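Local coordinates for extracellular solute-binding protein family 1 (Arthrobacter chlorophenolicus, PDB 4R2F), which binds the disaccharide laminaribiose and probably hands it, as an extracellular solute-binding protein, to an ABC-type sugar importer, at residues A148-R156 / W340-V350; D303-N311 / Y373-A381. All blocks are in the same frame, centred on the assembly; numbering follows the deposited sequence.

Interaction 1: residues A148-R156 / W340-V350. With BGC (beta-D-glucopyranose), chain B; BGC (beta-D-glucopyranose), chain C.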
loop_
_atom_site.group_PDB
_atom_site.type_symbol
_atom_site.label_atom_id
_atom_site.label_comp_id
_atom_site.label_asym_id
_atom_site.label_seq_id
_atom_site.Cartn_x
_atom_site.Cartn_y
_atom_site.Cartn_z
ATOM N N ALA A 148 -1.745 1.439 -17.212
ATOM C CA ALA A 148 -1.675 0.149 -16.517
ATOM C C ALA A 148 -3.088 -0.346 -16.276
ATOM O O ALA A 148 -4.052 0.347 -16.605
ATOM C CB ALA A 148 -0.950 0.302 -15.174
ATOM N N VAL A 149 -3.204 -1.538 -15.690
ATOM C CA VAL A 149 -4.505 -2.137 -15.368
ATOM C C VAL A 149 -4.549 -2.467 -13.873
ATOM O O VAL A 149 -3.627 -3.113 -13.350
ATOM C CB VAL A 149 -4.714 -3.414 -16.204
ATOM C CG1 VAL A 149 -6.045 -4.053 -15.889
ATOM C CG2 VAL A 149 -4.608 -3.108 -17.682
ATOM N N PRO A 150 -5.622 -2.053 -13.175
ATOM C CA PRO A 150 -5.660 -2.349 -11.741
ATOM C C PRO A 150 -5.714 -3.824 -11.426
ATOM O O PRO A 150 -6.322 -4.571 -12.174
ATOM C CB PRO A 150 -6.970 -1.692 -11.278
ATOM C CG PRO A 150 -7.830 -1.680 -12.508
ATOM C CD PRO A 150 -6.867 -1.394 -13.622
ATOM N N TRP A 151 -5.108 -4.249 -10.320
ATOM C CA TRP A 151 -5.229 -5.665 -9.914
ATOM C C TRP A 151 -5.594 -5.881 -8.457
ATOM O O TRP A 151 -6.103 -6.932 -8.089
ATOM C CB TRP A 151 -3.984 -6.487 -10.328
ATOM C CG TRP A 151 -2.766 -6.386 -9.451
ATOM C CD1 TRP A 151 -1.874 -5.342 -9.389
ATOM C CD2 TRP A 151 -2.292 -7.364 -8.519
ATOM N NE1 TRP A 151 -0.900 -5.605 -8.459
ATOM C CE2 TRP A 151 -1.117 -6.845 -7.925
ATOM C CE3 TRP A 151 -2.729 -8.639 -8.142
ATOM C CZ2 TRP A 151 -0.382 -7.559 -6.974
ATOM C CZ3 TRP A 151 -2.017 -9.327 -7.193
ATOM C CH2 TRP A 151 -0.840 -8.789 -6.622
ATOM N N GLN A 152 -5.330 -4.890 -7.616
ATOM C CA GLN A 152 -5.744 -4.949 -6.236
ATOM C C GLN A 152 -5.677 -3.571 -5.617
ATOM O O GLN A 152 -5.071 -2.646 -6.184
ATOM C CB GLN A 152 -4.911 -5.961 -5.410
ATOM C CG GLN A 152 -3.397 -5.916 -5.592
ATOM C CD GLN A 152 -2.641 -5.191 -4.486
ATOM O OE1 GLN A 152 -3.082 -4.161 -3.965
ATOM N NE2 GLN A 152 -1.482 -5.714 -4.140
ATOM N N LEU A 153 -6.344 -3.460 -4.464
ATOM C CA LEU A 153 -6.417 -2.258 -3.700
ATOM C C LEU A 153 -5.841 -2.510 -2.332
ATOM O O LEU A 153 -6.407 -3.244 -1.530
ATOM C CB LEU A 153 -7.852 -1.772 -3.584
ATOM C CG LEU A 153 -8.547 -1.359 -4.883
ATOM C CD1 LEU A 153 -10.063 -1.351 -4.693
ATOM C CD2 LEU A 153 -8.028 -0.014 -5.334
ATOM N N ASP A 154 -4.714 -1.880 -2.052
ATOM C CA ASP A 154 -3.991 -2.171 -0.817
ATOM C C ASP A 154 -4.367 -1.083 0.160
ATOM O O ASP A 154 -3.874 0.034 0.083
ATOM C CB ASP A 154 -2.493 -2.213 -1.090
ATOM C CG ASP A 154 -1.661 -2.599 0.136
ATOM O OD1 ASP A 154 -2.205 -3.105 1.138
ATOM O OD2 ASP A 154 -0.441 -2.360 0.090
ATOM N N ILE A 155 -5.254 -1.439 1.071
ATOM C CA ILE A 155 -5.832 -0.545 2.057
ATOM C C ILE A 155 -5.154 -0.741 3.425
ATOM O O ILE A 155 -4.542 -1.777 3.662
ATOM C CB ILE A 155 -7.365 -0.808 2.156
ATOM C CG1 ILE A 155 -8.099 0.373 2.805
ATOM C CG2 ILE A 155 -7.665 -2.107 2.877
ATOM C CD1 ILE A 155 -9.569 0.431 2.459
ATOM N N ARG A 156 -5.274 0.256 4.296
ATOM C CA ARG A 156 -4.519 0.358 5.554
ATOM C C ARG A 156 -5.441 0.363 6.777
ATOM O O ARG A 156 -5.738 1.416 7.343
ATOM C CB ARG A 156 -3.646 1.620 5.543
ATOM C CG ARG A 156 -2.482 1.528 4.563
ATOM C CD ARG A 156 -1.332 0.711 5.147
ATOM N NE ARG A 156 -0.360 0.345 4.121
ATOM C CZ ARG A 156 -0.528 -0.612 3.221
ATOM N NH1 ARG A 156 -1.589 -1.402 3.262
ATOM N NH2 ARG A 156 0.416 -0.840 2.322
ATOM N N TRP A 340 -7.078 -15.042 -4.076
ATOM C CA TRP A 340 -8.035 -14.752 -3.011
ATOM C C TRP A 340 -8.751 -16.013 -2.550
ATOM O O TRP A 340 -9.113 -16.106 -1.381
ATOM C CB TRP A 340 -9.058 -13.704 -3.446
ATOM C CG TRP A 340 -8.545 -12.319 -3.286
ATOM C CD1 TRP A 340 -8.657 -11.521 -2.177
ATOM C CD2 TRP A 340 -7.800 -11.567 -4.250
ATOM N NE1 TRP A 340 -8.044 -10.314 -2.399
ATOM C CE2 TRP A 340 -7.519 -10.301 -3.664
ATOM C CE3 TRP A 340 -7.350 -11.827 -5.550
ATOM C CZ2 TRP A 340 -6.794 -9.312 -4.333
ATOM C CZ3 TRP A 340 -6.641 -10.834 -6.225
ATOM C CH2 TRP A 340 -6.352 -9.599 -5.606
ATOM N N GLN A 341 -8.959 -16.963 -3.462
ATOM C CA GLN A 341 -9.566 -18.261 -3.101
ATOM C C GLN A 341 -8.704 -18.997 -2.087
ATOM O O GLN A 341 -9.217 -19.515 -1.109
ATOM C CB GLN A 341 -9.835 -19.110 -4.354
ATOM C CG GLN A 341 -10.821 -20.275 -4.170
ATOM C CD GLN A 341 -10.178 -21.461 -3.474
ATOM O OE1 GLN A 341 -9.023 -21.819 -3.735
ATOM N NE2 GLN A 341 -10.914 -22.059 -2.560
ATOM N N GLN A 342 -7.389 -18.982 -2.292
ATOM C CA GLN A 342 -6.435 -19.581 -1.350
ATOM C C GLN A 342 -6.067 -18.662 -0.189
ATOM O O GLN A 342 -5.285 -19.042 0.669
ATOM C CB GLN A 342 -5.158 -20.010 -2.100
ATOM C CG GLN A 342 -5.390 -21.141 -3.109
ATOM C CD GLN A 342 -4.287 -21.201 -4.169
ATOM O OE1 GLN A 342 -3.123 -21.443 -3.863
ATOM N NE2 GLN A 342 -4.653 -20.961 -5.412
ATOM N N LYS A 343 -6.630 -17.451 -0.159
ATOM C CA LYS A 343 -6.447 -16.537 0.974
ATOM C C LYS A 343 -4.993 -16.151 1.154
ATOM O O LYS A 343 -4.479 -16.078 2.275
ATOM C CB LYS A 343 -6.974 -17.148 2.267
ATOM C CG LYS A 343 -8.419 -17.594 2.181
ATOM C CD LYS A 343 -8.864 -18.172 3.515
ATOM C CE LYS A 343 -10.303 -18.647 3.459
ATOM N NZ LYS A 343 -10.698 -19.152 4.800
ATOM N N LEU A 344 -4.330 -15.918 0.029
ATOM C CA LEU A 344 -2.912 -15.574 0.018
ATOM C C LEU A 344 -2.656 -14.059 -0.086
ATOM O O LEU A 344 -1.513 -13.634 0.018
ATOM C CB LEU A 344 -2.252 -16.266 -1.173
ATOM C CG LEU A 344 -2.247 -17.785 -1.093
ATOM C CD1 LEU A 344 -1.673 -18.366 -2.374
ATOM C CD2 LEU A 344 -1.448 -18.231 0.135
ATOM N N MET A 345 -3.707 -13.264 -0.288
ATOM C CA MET A 345 -3.574 -11.813 -0.481
ATOM C C MET A 345 -3.741 -10.971 0.783
ATOM O O MET A 345 -4.506 -11.308 1.709
ATOM C CB MET A 345 -4.571 -11.338 -1.530
ATOM C CG MET A 345 -4.308 -11.852 -2.943
ATOM S SD MET A 345 -2.741 -11.331 -3.640
ATOM C CE MET A 345 -2.933 -9.564 -3.553
ATOM N N ASN A 346 -2.977 -9.880 0.828
ATOM C CA ASN A 346 -3.084 -8.876 1.885
ATOM C C ASN A 346 -3.634 -7.549 1.310
ATOM O O ASN A 346 -3.197 -6.458 1.692
ATOM C CB ASN A 346 -1.730 -8.626 2.524
ATOM C CG ASN A 346 -1.289 -9.750 3.431
ATOM O OD1 ASN A 346 -0.183 -9.708 3.950
ATOM N ND2 ASN A 346 -2.140 -10.755 3.624
ATOM N N ALA A 347 -4.613 -7.676 0.420
ATOM C CA ALA A 347 -5.220 -6.534 -0.261
ATOM C C ALA A 347 -6.625 -6.877 -0.709
ATOM O O ALA A 347 -6.998 -8.044 -0.741
ATOM C CB ALA A 347 -4.377 -6.129 -1.458
ATOM N N LEU A 348 -7.391 -5.847 -1.048
ATOM C CA LEU A 348 -8.731 -6.009 -1.588
ATOM C C LEU A 348 -8.641 -6.353 -3.065
ATOM O O LEU A 348 -7.715 -5.925 -3.733
ATOM C CB LEU A 348 -9.531 -4.721 -1.401
ATOM C CG LEU A 348 -9.929 -4.364 0.027
ATOM C CD1 LEU A 348 -10.327 -2.910 0.107
ATOM C CD2 LEU A 348 -11.063 -5.226 0.523
ATOM N N PRO A 349 -9.597 -7.135 -3.584
ATOM C CA PRO A 349 -9.686 -7.328 -5.044
ATOM C C PRO A 349 -10.269 -6.123 -5.769
ATOM O O PRO A 349 -10.842 -5.239 -5.138
ATOM C CB PRO A 349 -10.622 -8.537 -5.195
ATOM C CG PRO A 349 -11.399 -8.590 -3.931
ATOM C CD PRO A 349 -10.573 -7.959 -2.847
ATOM N N VAL A 350 -10.091 -6.080 -7.088
ATOM C CA VAL A 350 -10.685 -5.018 -7.911
ATOM C C VAL A 350 -11.813 -5.563 -8.807
ATOM O O VAL A 350 -12.353 -4.837 -9.658
ATOM C CB VAL A 350 -9.644 -4.298 -8.799
ATOM C CG1 VAL A 350 -8.618 -3.575 -7.925
ATOM C CG2 VAL A 350 -8.982 -5.259 -9.785
HETATM C C2 BGC B . 2.488 -3.765 1.243
HETATM C C3 BGC B . 3.389 -2.776 0.485
HETATM C C4 BGC B . 4.609 -2.442 1.354
HETATM C C5 BGC B . 5.310 -3.744 1.822
HETATM C C6 BGC B . 6.585 -3.491 2.636
HETATM C C1 BGC B . 3.316 -4.970 1.725
HETATM O O1 BGC B . 2.517 -5.857 2.508
HETATM O O2 BGC B . 1.406 -4.177 0.390
HETATM O O3 BGC B . 2.585 -1.626 0.111
HETATM O O4 BGC B . 5.586 -1.638 0.681
HETATM O O5 BGC B . 4.379 -4.479 2.568
HETATM O O6 BGC B . 6.294 -2.629 3.738
HETATM C C2 BGC C . 1.793 -0.354 -1.737
HETATM C C3 BGC C . 2.293 0.230 -3.059
HETATM C C4 BGC C . 3.401 1.239 -2.793
HETATM C C5 BGC C . 4.507 0.594 -1.967
HETATM C C6 BGC C . 5.589 1.607 -1.567
HETATM C C1 BGC C . 2.997 -1.021 -1.093
HETATM O O2 BGC C . 0.746 -1.292 -1.954
HETATM O O3 BGC C . 1.221 0.857 -3.764
HETATM O O4 BGC C . 3.980 1.652 -4.024
HETATM O O5 BGC C . 3.961 -0.002 -0.785
HETATM O O6 BGC C . 5.074 2.653 -0.714
HETATM O O HOH W 1 -8.398 -8.481 -7.867
HETATM O O HOH W 2 -4.532 -4.330 2.293
#
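Leu153 and Leu348 form an antiparallel hydrogen-bonded pair that adds the short, weakly bonded strand 348-349 to strand 145-161 in the sheet of this periplasmic-binding-protein-like fold. Leu153 N reaches Leu348 O at 2.9 Å, nearly straight at 171°, and Leu348 N bonds back to Leu153 O. Both leucines project from the same face, where Leu348 CD1 also meets Ile155 CG2. Gln152 works its way between rings and backbone. Its CB lies 3.3 Å from Leu348 O and at the edge of the Trp340 ring. With chi1 at 46°, CG is held between the backbone N and the carbonyl carbon and sits over the centre of its neighbour's ring, Trp151. The chain then bends, laying CD and OE1 against Ala347 CB; OE1 accepts from Asn311, and NE2 approaches Met345 CE. That methyl lies 3.8 Å from Trp151 CZ3, and Met345 SD makes an oblique Met-aromatic contact with the six-membered ring, while Met345 CG covers one face of Trp340. Further along, Asp154 OD2 accepts the O2 hydroxyls of both glucose units, each at 2.6 Å. Arg156 grips the Asp154 carboxylate end-on, NH1 to OD1 and NH2 to OD2, from above the carboxylate plane, which probably favours the ionised aspartate. With an alanine here, both O2 hydroxyls would probably lose their shared acceptor and the Arg156 guanidinium the carboxylate that holds it end-on. At the other end, Val350 CG2 covers the buried Pro150 O, which has no polar partner, and a water donates to Trp151 O at 2.8 Å while accepting from Val350 N at 3.0 Å.

Interaction 2: residues D303-N311 / Y373-A381. With BGC (beta-D-glucopyranose), chain C.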
loop_
_atom_site.group_PDB
_atom_site.type_symbol
_atom_site.label_atom_id
_atom_site.label_comp_id
_atom_site.label_asym_id
_atom_site.label_seq_id
_atom_site.Cartn_x
_atom_site.Cartn_y
_atom_site.Cartn_z
ATOM N N ASP A 303 -12.332 14.608 11.454
ATOM C CA ASP A 303 -12.068 14.015 10.149
ATOM C C ASP A 303 -11.809 12.501 10.216
ATOM O O ASP A 303 -11.180 11.998 11.147
ATOM C CB ASP A 303 -10.881 14.695 9.467
ATOM C CG ASP A 303 -11.093 16.191 9.276
ATOM O OD1 ASP A 303 -10.919 16.956 10.247
ATOM O OD2 ASP A 303 -11.399 16.600 8.147
ATOM N N LYS A 304 -12.301 11.802 9.194
ATOM C CA LYS A 304 -12.112 10.364 9.012
ATOM C C LYS A 304 -11.476 10.137 7.657
ATOM O O LYS A 304 -11.903 10.729 6.673
ATOM C CB LYS A 304 -13.460 9.675 9.025
ATOM C CG LYS A 304 -14.247 9.928 10.289
ATOM C CD LYS A 304 -13.648 9.115 11.410
ATOM C CE LYS A 304 -14.261 7.737 11.421
ATOM N NZ LYS A 304 -15.493 7.776 12.253
ATOM N N ALA A 305 -10.432 9.313 7.616
ATOM C CA ALA A 305 -9.842 8.862 6.352
ATOM C C ALA A 305 -9.163 7.507 6.502
ATOM O O ALA A 305 -8.706 7.155 7.589
ATOM C CB ALA A 305 -8.852 9.881 5.826
ATOM N N ALA A 306 -9.124 6.762 5.394
ATOM C CA ALA A 306 -8.304 5.562 5.248
ATOM C C ALA A 306 -7.377 5.775 4.065
ATOM O O ALA A 306 -7.724 6.479 3.118
ATOM C CB ALA A 306 -9.175 4.328 5.009
ATOM N N LEU A 307 -6.186 5.201 4.148
ATOM C CA LEU A 307 -5.187 5.274 3.080
ATOM C C LEU A 307 -5.329 4.037 2.196
ATOM O O LEU A 307 -5.438 2.923 2.706
ATOM C CB LEU A 307 -3.801 5.327 3.673
ATOM C CG LEU A 307 -2.634 5.272 2.698
ATOM C CD1 LEU A 307 -2.713 6.464 1.742
ATOM C CD2 LEU A 307 -1.331 5.298 3.459
ATOM N N ILE A 308 -5.342 4.247 0.880
ATOM C CA ILE A 308 -5.442 3.169 -0.101
ATOM C C ILE A 308 -4.480 3.386 -1.280
ATOM O O ILE A 308 -4.214 4.528 -1.673
ATOM C CB ILE A 308 -6.904 3.015 -0.574
ATOM C CG1 ILE A 308 -7.171 1.609 -1.124
ATOM C CG2 ILE A 308 -7.287 4.085 -1.603
ATOM C CD1 ILE A 308 -8.667 1.349 -1.294
ATOM N N PHE A 309 -3.950 2.267 -1.804
ATOM C CA PHE A 309 -3.039 2.222 -2.955
ATOM C C PHE A 309 -3.732 1.465 -4.094
ATOM O O PHE A 309 -4.117 0.309 -3.933
ATOM C CB PHE A 309 -1.709 1.543 -2.619
ATOM C CG PHE A 309 -0.933 2.274 -1.582
ATOM C CD1 PHE A 309 -1.195 2.056 -0.240
ATOM C CD2 PHE A 309 0.021 3.215 -1.941
ATOM C CE1 PHE A 309 -0.508 2.758 0.751
ATOM C CE2 PHE A 309 0.723 3.917 -0.960
ATOM C CZ PHE A 309 0.440 3.691 0.384
ATOM N N PRO A 310 -3.894 2.127 -5.247
ATOM C CA PRO A 310 -4.478 1.514 -6.424
ATOM C C PRO A 310 -3.451 0.734 -7.217
ATOM O O PRO A 310 -2.965 1.201 -8.249
ATOM C CB PRO A 310 -4.954 2.726 -7.221
ATOM C CG PRO A 310 -3.951 3.773 -6.925
ATOM C CD PRO A 310 -3.510 3.532 -5.498
ATOM N N ASN A 311 -3.102 -0.453 -6.745
ATOM C CA ASN A 311 -2.041 -1.202 -7.398
ATOM C C ASN A 311 -2.441 -1.778 -8.736
ATOM O O ASN A 311 -3.611 -2.093 -8.982
ATOM C CB ASN A 311 -1.516 -2.296 -6.478
ATOM C CG ASN A 311 -0.733 -1.720 -5.319
ATOM O OD1 ASN A 311 0.120 -0.856 -5.514
ATOM N ND2 ASN A 311 -1.029 -2.175 -4.110
ATOM N N TYR A 373 -13.718 1.063 5.963
ATOM C CA TYR A 373 -12.520 1.753 5.412
ATOM C C TYR A 373 -12.679 2.168 3.951
ATOM O O TYR A 373 -12.315 3.285 3.560
ATOM C CB TYR A 373 -11.248 0.884 5.636
ATOM C CG TYR A 373 -10.811 0.827 7.076
ATOM C CD1 TYR A 373 -11.411 -0.050 7.994
ATOM C CD2 TYR A 373 -9.797 1.663 7.540
ATOM C CE1 TYR A 373 -10.984 -0.105 9.323
ATOM C CE2 TYR A 373 -9.410 1.648 8.861
ATOM C CZ TYR A 373 -9.991 0.751 9.746
ATOM O OH TYR A 373 -9.569 0.753 11.035
ATOM N N VAL A 374 -13.243 1.309 3.117
ATOM C CA VAL A 374 -13.357 1.657 1.703
ATOM C C VAL A 374 -14.061 2.992 1.469
ATOM O O VAL A 374 -13.572 3.808 0.691
ATOM C CB VAL A 374 -13.978 0.518 0.870
ATOM C CG1 VAL A 374 -14.354 0.984 -0.544
ATOM C CG2 VAL A 374 -12.974 -0.602 0.771
ATOM N N PRO A 375 -15.187 3.240 2.168
ATOM C CA PRO A 375 -15.930 4.483 1.879
ATOM C C PRO A 375 -15.205 5.791 2.201
ATOM O O PRO A 375 -15.583 6.836 1.674
ATOM C CB PRO A 375 -17.181 4.360 2.757
ATOM C CG PRO A 375 -17.334 2.896 3.018
ATOM C CD PRO A 375 -15.932 2.360 3.087
ATOM N N ILE A 376 -14.185 5.738 3.058
ATOM C CA ILE A 376 -13.417 6.934 3.456
ATOM C C ILE A 376 -12.001 6.926 2.892
ATOM O O ILE A 376 -11.149 7.732 3.292
ATOM C CB ILE A 376 -13.364 7.072 4.982
ATOM C CG1 ILE A 376 -12.837 5.784 5.629
ATOM C CG2 ILE A 376 -14.761 7.428 5.531
ATOM C CD1 ILE A 376 -12.408 5.984 7.061
ATOM N N ALA A 377 -11.770 6.028 1.945
ATOM C CA ALA A 377 -10.439 5.797 1.415
ATOM C C ALA A 377 -9.934 6.951 0.549
ATOM O O ALA A 377 -10.661 7.477 -0.259
ATOM C CB ALA A 377 -10.442 4.518 0.604
ATOM N N LYS A 378 -8.662 7.311 0.712
ATOM C CA LYS A 378 -7.993 8.333 -0.105
ATOM C C LYS A 378 -6.583 7.856 -0.471
ATOM O O LYS A 378 -6.012 6.988 0.202
ATOM C CB LYS A 378 -7.904 9.619 0.695
ATOM C CG LYS A 378 -9.238 10.352 0.839
ATOM C CD LYS A 378 -9.155 11.363 1.974
ATOM C CE LYS A 378 -10.386 12.257 2.079
ATOM N NZ LYS A 378 -10.258 13.465 1.224
ATOM N N THR A 379 -6.019 8.405 -1.535
ATOM C CA THR A 379 -4.688 8.037 -1.951
ATOM C C THR A 379 -3.694 9.127 -1.574
ATOM O O THR A 379 -4.050 10.175 -1.048
ATOM C CB THR A 379 -4.586 7.797 -3.478
ATOM O OG1 THR A 379 -4.656 9.057 -4.189
ATOM C CG2 THR A 379 -5.665 6.819 -3.963
ATOM N N PHE A 380 -2.435 8.859 -1.871
ATOM C CA PHE A 380 -1.364 9.857 -1.756
ATOM C C PHE A 380 -1.638 11.163 -2.528
ATOM O O PHE A 380 -0.991 12.159 -2.239
ATOM C CB PHE A 380 -0.063 9.263 -2.291
ATOM C CG PHE A 380 0.741 8.451 -1.288
ATOM C CD1 PHE A 380 0.226 8.020 -0.071
ATOM C CD2 PHE A 380 2.035 8.082 -1.622
ATOM C CE1 PHE A 380 1.010 7.272 0.799
ATOM C CE2 PHE A 380 2.820 7.346 -0.748
ATOM C CZ PHE A 380 2.303 6.936 0.448
ATOM N N ALA A 381 -2.535 11.158 -3.526
ATOM C CA ALA A 381 -2.863 12.393 -4.279
ATOM C C ALA A 381 -3.592 13.441 -3.454
ATOM O O ALA A 381 -3.623 14.629 -3.813
ATOM C CB ALA A 381 -3.690 12.061 -5.524
HETATM C C2 BGC C . 1.793 -0.354 -1.737
HETATM C C3 BGC C . 2.293 0.230 -3.059
HETATM C C4 BGC C . 3.401 1.239 -2.793
HETATM C C5 BGC C . 4.507 0.594 -1.967
HETATM C C6 BGC C . 5.589 1.607 -1.567
HETATM C C1 BGC C . 2.997 -1.021 -1.093
HETATM O O2 BGC C . 0.746 -1.292 -1.954
HETATM O O3 BGC C . 1.221 0.857 -3.764
HETATM O O4 BGC C . 3.980 1.652 -4.024
HETATM O O5 BGC C . 3.961 -0.002 -0.785
HETATM O O6 BGC C . 5.074 2.653 -0.714
HETATM O O HOH W 3 -12.114 10.386 3.786
HETATM O O HOH W 4 -1.933 6.002 -2.101
#
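Ile376 O is gripped by Ala306 N at 3.1 Å and by a water, with Ala305 CA adding a CA-H...O contact. The amide comes from above the carbonyl plane, and the water also donates to Lys304 O, tying the two segments together where the strands begin to pair. From here they run parallel: Lys378 N donates to Ala306 O at 2.7 Å, almost in line with the C=O bond, and Lys378 O takes Ile308 N. Ala306 CB, on the same face as Ala377, abuts the edge of the Tyr373 ring at CD2, 3.7 Å away, and Ile376 CG1 lies beside it. Ile308 CG2 touches Ala377 CB and the methyl of Thr379. The aromatic end reaches the sugar. Phe309 turns its edge to the face of Phe380 in a T-shaped pair, centroids 5.0 Å apart and planes at 69°, Phe309 CZ being 3.6 Å from Phe380 CE1. One face of Phe309 carries C2 of the chain C glucose, offset toward the rim; a second water, which links Ile308 O to Phe380 N, lies over the opposite face. Leu307, its CG anti to the backbone N (chi1 174°), brings CD1 against Phe380 CD1. Asn311 adds two hydrogen bonds to this glucose, OD1 accepting from O3 and ND2 donating to O2. Thr379 OG1 accepts from Ala381 N, forming an ST turn. Helix 204-215 packs against Leu307 and Phe380, helix 389-396 against both phenylalanines, and strand 145-161 lies alongside, with Ile155 touching Tyr373.

How the interactions relate
Both interactions add a short strand to a long central one: 348-349 pairs antiparallel with 145-161, and 377-378 pairs parallel with 306-316. The two long strands are themselves neighbours, joined by the backbone bond of Phe309 N to Asp154 O and by a side-chain amide pair, while Leu348 and Val374 pack together. Interaction 1 is almost wholly buried; interaction 2 is only partly so, Lys304 being exposed. Their chemistry at the chain C glucose is complementary: the first supplies a carboxylate backed by an arginine, the second an aromatic face and a carboxamide. Their segments alternate along the chain, and both interactions touch this glucose.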